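Local coordinates for protein chitinase A (Cycas revoluta, PDB 4MNK) that probably hydrolyses chitin as a class V glycoside hydrolase family 18 chitinase and binds N-acetylglucosamine oligosaccharides, at residues A293-Y296 against W301-Y304; H195-N200 against V260-V265. All blocks are in the same frame, centred on the assembly; numbering follows the deposited sequence.

Contact 1 (A293-Y296 against W301-Y304)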
# COMPACT_ATOMS: atom_id res chain seq x y z
N ALA A 293 5.47 5.71 -16.89
CA ALA A 293 4.73 6.21 -18.04
C ALA A 293 4.11 7.55 -17.72
O ALA A 293 3.92 7.90 -16.55
CB ALA A 293 3.65 5.21 -18.45
N TYR A 294 3.80 8.30 -18.76
CA TYR A 294 2.96 9.47 -18.62
C TYR A 294 2.07 9.65 -19.83
O TYR A 294 2.35 9.09 -20.90
CB TYR A 294 3.77 10.74 -18.30
CG TYR A 294 4.82 11.16 -19.30
CD1 TYR A 294 4.53 12.09 -20.30
CD2 TYR A 294 6.12 10.67 -19.21
CE1 TYR A 294 5.51 12.50 -21.21
CE2 TYR A 294 7.11 11.08 -20.12
CZ TYR A 294 6.79 11.99 -21.11
OH TYR A 294 7.76 12.39 -22.00
N ALA A 295 0.99 10.39 -19.66
CA ALA A 295 0.06 10.66 -20.74
C ALA A 295 -0.42 12.09 -20.63
O ALA A 295 -0.58 12.62 -19.53
CB ALA A 295 -1.11 9.69 -20.70
N TYR A 296 -0.65 12.72 -21.78
CA TYR A 296 -1.07 14.11 -21.79
C TYR A 296 -2.05 14.40 -22.92
O TYR A 296 -2.00 13.77 -23.98
CB TYR A 296 0.15 15.05 -21.88
CG TYR A 296 0.96 14.89 -23.14
CD1 TYR A 296 2.03 13.99 -23.19
CD2 TYR A 296 0.65 15.61 -24.30
CE1 TYR A 296 2.78 13.83 -24.35
CE2 TYR A 296 1.39 15.45 -25.46
CZ TYR A 296 2.45 14.56 -25.48
OH TYR A 296 3.19 14.41 -26.64
N TRP A 301 -1.83 16.38 -17.65
CA TRP A 301 -0.66 15.50 -17.68
C TRP A 301 -0.75 14.56 -16.49
O TRP A 301 -1.01 14.99 -15.37
CB TRP A 301 0.60 16.35 -17.54
CG TRP A 301 1.93 15.72 -17.89
CD1 TRP A 301 2.62 15.88 -19.06
CD2 TRP A 301 2.75 14.88 -17.06
NE1 TRP A 301 3.80 15.19 -19.02
CE2 TRP A 301 3.91 14.56 -17.80
CE3 TRP A 301 2.62 14.36 -15.76
CZ2 TRP A 301 4.94 13.76 -17.29
CZ3 TRP A 301 3.64 13.54 -15.26
CH2 TRP A 301 4.78 13.26 -16.03
N VAL A 302 -0.54 13.27 -16.73
CA VAL A 302 -0.60 12.28 -15.65
C VAL A 302 0.58 11.31 -15.73
O VAL A 302 0.91 10.82 -16.80
CB VAL A 302 -1.98 11.54 -15.62
CG1 VAL A 302 -2.22 10.76 -16.91
CG2 VAL A 302 -2.09 10.63 -14.39
N GLY A 303 1.22 11.07 -14.58
CA GLY A 303 2.30 10.09 -14.48
C GLY A 303 1.81 8.86 -13.74
O GLY A 303 1.12 8.99 -12.72
N TYR A 304 2.17 7.68 -14.23
CA TYR A 304 1.60 6.43 -13.72
C TYR A 304 2.46 5.24 -14.14
O TYR A 304 3.47 5.40 -14.82
CB TYR A 304 0.16 6.24 -14.26
CG TYR A 304 0.09 6.22 -15.77
CD1 TYR A 304 -0.01 5.02 -16.47
CD2 TYR A 304 0.18 7.41 -16.50
CE1 TYR A 304 -0.05 5.01 -17.87
CE2 TYR A 304 0.14 7.40 -17.89
CZ TYR A 304 0.02 6.20 -18.57
OH TYR A 304 -0.01 6.22 -19.94
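Trp-301 swings its CG opposite the backbone N (chi1 -165°), which carries the indole across the strand pair to Tyr-294; the tyrosine, with CG between its own N and carbonyl carbon, lays its ring against it. The planes are 18° apart, but the six-membered rings are slid so far (centroids 4.9 Å) that they barely overlap. What sits over the indole face is instead the methylene Tyr-294 CB, a CH-pi contact 3.8 Å from the centroid of the Trp-301 six-membered ring, while Trp-301 CZ2 lies over the tyrosine ring, 3.3 Å from Tyr-294 CG. Tyr-296 CB, on the same side of the strand pair, touches Trp-301 CD1. The indole N-H is turned to the carbonyl of Val-253, and Trp-245 meets the ring at a steep angle. With alanine in place of Trp-301, the CB and ring of Tyr-294 are likely to lose their aromatic cover, and the Val-253 carbonyl this donor.

On the other face, Tyr-304 folds back over its neighbour strand: Ala-293 CB stands above its ring, 3.9 Å from the Tyr-304 centroid, and the hydroxyl continues past Ala-295 CB to a hydrogen bond with Glu-284. Val-302 CG1 touches Ala-295 CB there too, and helix 271-279 packs on Val-302 and Tyr-304.

Between the faces, four backbone hydrogen bonds join Ala-293 with Tyr-304 and Ala-295 with Val-302, each pair in both directions. Tyr-294 and Gly-303 form a non-hydrogen-bonded pair, CA atoms 4.2 Å apart; a CB on Gly-303 would be crowded by Trp-301 CZ3. The segments run at 162°, as in a regular antiparallel beta hairpin, here between barrel strands 234-247 and 324-328, consistent with the insertion of family 18 TIM-barrel chitinases.

Contact 2 (H195-N200 against V260-V265). With NAG (2-acetamido-2-deoxy-beta-D-glucopyranose), chain C; NAG (2-acetamido-2-deoxy-beta-D-glucopyranose), chain B.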
# COMPACT_ATOMS: atom_id res chain seq x y z
N HIS A 195 6.26 12.16 -6.36
CA HIS A 195 6.02 13.42 -7.06
C HIS A 195 4.53 13.58 -7.31
O HIS A 195 3.80 12.60 -7.43
CB HIS A 195 6.80 13.47 -8.37
CG HIS A 195 8.28 13.33 -8.19
ND1 HIS A 195 9.04 14.29 -7.55
CD2 HIS A 195 9.13 12.34 -8.53
CE1 HIS A 195 10.30 13.89 -7.52
NE2 HIS A 195 10.38 12.72 -8.11
N GLY A 196 4.08 14.83 -7.36
CA GLY A 196 2.66 15.12 -7.51
C GLY A 196 2.40 16.61 -7.57
O GLY A 196 3.34 17.42 -7.65
N SER A 197 1.12 16.97 -7.51
CA SER A 197 0.66 18.35 -7.71
C SER A 197 1.15 19.35 -6.67
O SER A 197 0.98 20.56 -6.85
CB SER A 197 -0.86 18.38 -7.80
OG SER A 197 -1.46 17.82 -6.65
N TRP A 198 1.75 18.86 -5.59
CA TRP A 198 2.39 19.73 -4.60
C TRP A 198 3.65 20.38 -5.16
O TRP A 198 4.17 21.34 -4.58
CB TRP A 198 2.69 18.96 -3.31
CG TRP A 198 3.62 17.78 -3.48
CD1 TRP A 198 4.98 17.79 -3.42
CD2 TRP A 198 3.24 16.42 -3.71
NE1 TRP A 198 5.48 16.53 -3.61
CE2 TRP A 198 4.43 15.66 -3.79
CE3 TRP A 198 2.01 15.76 -3.86
CZ2 TRP A 198 4.43 14.28 -4.01
CZ3 TRP A 198 2.01 14.39 -4.08
CH2 TRP A 198 3.21 13.66 -4.16
N GLU A 199 4.14 19.85 -6.28
CA GLU A 199 5.26 20.42 -7.02
C GLU A 199 4.74 21.13 -8.27
O GLU A 199 3.78 20.68 -8.89
CB GLU A 199 6.24 19.32 -7.45
CG GLU A 199 6.86 18.52 -6.31
CD GLU A 199 7.40 17.17 -6.76
OE1 GLU A 199 6.78 16.54 -7.64
OE2 GLU A 199 8.44 16.74 -6.23
N ASN A 200 5.39 22.23 -8.64
CA ASN A 200 5.02 22.98 -9.85
C ASN A 200 5.71 22.50 -11.13
O ASN A 200 5.86 23.26 -12.10
CB ASN A 200 5.18 24.49 -9.64
CG ASN A 200 6.52 24.86 -9.01
OD1 ASN A 200 7.53 24.18 -9.20
ND2 ASN A 200 6.53 25.95 -8.25
N VAL A 260 0.66 24.14 -12.99
CA VAL A 260 -0.07 25.19 -12.26
C VAL A 260 -1.04 24.67 -11.18
O VAL A 260 -1.80 25.45 -10.59
CB VAL A 260 -0.81 26.16 -13.22
CG1 VAL A 260 0.19 27.00 -14.01
CG2 VAL A 260 -1.74 25.40 -14.17
N GLY A 261 -1.02 23.37 -10.93
CA GLY A 261 -1.87 22.77 -9.91
C GLY A 261 -2.27 21.34 -10.22
O GLY A 261 -1.78 20.74 -11.18
N ALA A 262 -3.18 20.81 -9.41
CA ALA A 262 -3.66 19.44 -9.53
C ALA A 262 -4.54 19.24 -10.75
O ALA A 262 -5.42 20.04 -11.03
CB ALA A 262 -4.41 19.03 -8.27
N GLY A 263 -4.28 18.15 -11.48
CA GLY A 263 -5.18 17.72 -12.54
C GLY A 263 -6.33 16.93 -11.94
O GLY A 263 -6.47 16.87 -10.72
N PRO A 264 -7.15 16.30 -12.79
CA PRO A 264 -8.24 15.46 -12.28
C PRO A 264 -7.68 14.15 -11.71
O PRO A 264 -6.65 13.68 -12.19
CB PRO A 264 -9.08 15.18 -13.53
CG PRO A 264 -8.12 15.28 -14.66
CD PRO A 264 -7.11 16.31 -14.27
N VAL A 265 -8.30 13.57 -10.68
CA VAL A 265 -9.34 14.18 -9.87
C VAL A 265 -8.67 14.56 -8.56
O VAL A 265 -8.21 13.69 -7.82
CB VAL A 265 -10.50 13.18 -9.61
CG1 VAL A 265 -11.50 13.74 -8.60
CG2 VAL A 265 -11.19 12.79 -10.91
C1 NAG C . 5.91 14.25 -0.34
C2 NAG C . 5.43 12.83 -0.04
C3 NAG C . 3.99 12.59 -0.50
C4 NAG C . 3.06 13.72 -0.08
C5 NAG C . 3.68 15.09 -0.37
C6 NAG C . 2.81 16.24 0.15
C7 NAG C . 7.36 11.31 -0.01
C8 NAG C . 8.18 10.32 -0.78
N2 NAG C . 6.32 11.85 -0.65
O3 NAG C . 3.54 11.36 0.03
O4 NAG C . 1.83 13.58 -0.78
O5 NAG C . 4.99 15.19 0.18
O6 NAG C . 2.72 16.19 1.55
O7 NAG C . 7.67 11.61 1.15
C1 NAG B . 10.69 16.56 -0.44
C2 NAG B . 9.65 17.23 0.47
C3 NAG B . 8.52 16.27 0.84
C4 NAG B . 8.01 15.43 -0.34
C5 NAG B . 9.21 14.87 -1.12
C6 NAG B . 8.81 14.06 -2.36
C7 NAG B . 10.64 18.98 1.87
C8 NAG B . 11.29 19.30 3.18
N2 NAG B . 10.30 17.71 1.68
O1 NAG B . 11.58 17.54 -0.93
O3 NAG B . 7.45 16.99 1.41
O4 NAG B . 7.24 14.37 0.20
O5 NAG B . 10.06 15.93 -1.53
O6 NAG B . 8.15 14.88 -3.30
O7 NAG B . 10.44 19.87 1.04
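Ser-197 meets Ala-262 where a type I beta turn, Gly-196 to Glu-199, comes up against the bend at Gly-261 that leads into strand 262-270. The contact across the segments is purely van der Waals: Ser-197 CB is pressed to 3.5 Å from Ala-262 CA, tighter than usual for two carbons, and Ser-197 OG lies beside Ala-262 CB. No hydrogen bond crosses here.

Hydrogen bonds instead stiffen the turn itself. Glu-199 N closes it on Gly-196 O, and the Glu-199 carboxylate reaches back to two donors. His-195 ND1 donates to Glu-199 OE2 at 2.8 Å, in the imidazole plane and on the syn lone pair, whereas Gly-196 N approaches Glu-199 OE1 from above the carboxylate plane.

Stacking and a polar edge hold the sugars in this glycan pocket, which Tyr-161 and Phe-194 help to form. Trp-198 is sandwiched: one indole face lies 3.4 Å from Gly-196 N, measured to the plane, and the other carries NAG of chain C, whose C5 stands 3.5 Å above the ring centre. At the indole edge, Trp-198 NE1 donates in plane to O6 of NAG of chain B, 3.2 Å away with an N-H...O angle of 154°.

How the contacts relate
Contact 1 is mostly buried, with seven of its eight touching residues out of solvent and 414 Å² covered between its segments; contact 2 is a surface contact covering 124 Å². Their centres lie 12 Å apart and they do not touch, yet both lean on strand 234-247, which pairs with 300-304 in contact 1 and with the 260-265 side in contact 2. Trp-245 links them: its backbone pairs with Trp-301 of contact 1, and its NE1 bonds Glu-199 O of contact 2. The chemistry follows position. Regular backbone bonding and aromatic packing join adjacent strands in contact 1, whereas 195-200 and 260-265 meet through a small apolar patch, and the polar and aromatic groups of 195-200 serve the turn and its sugars.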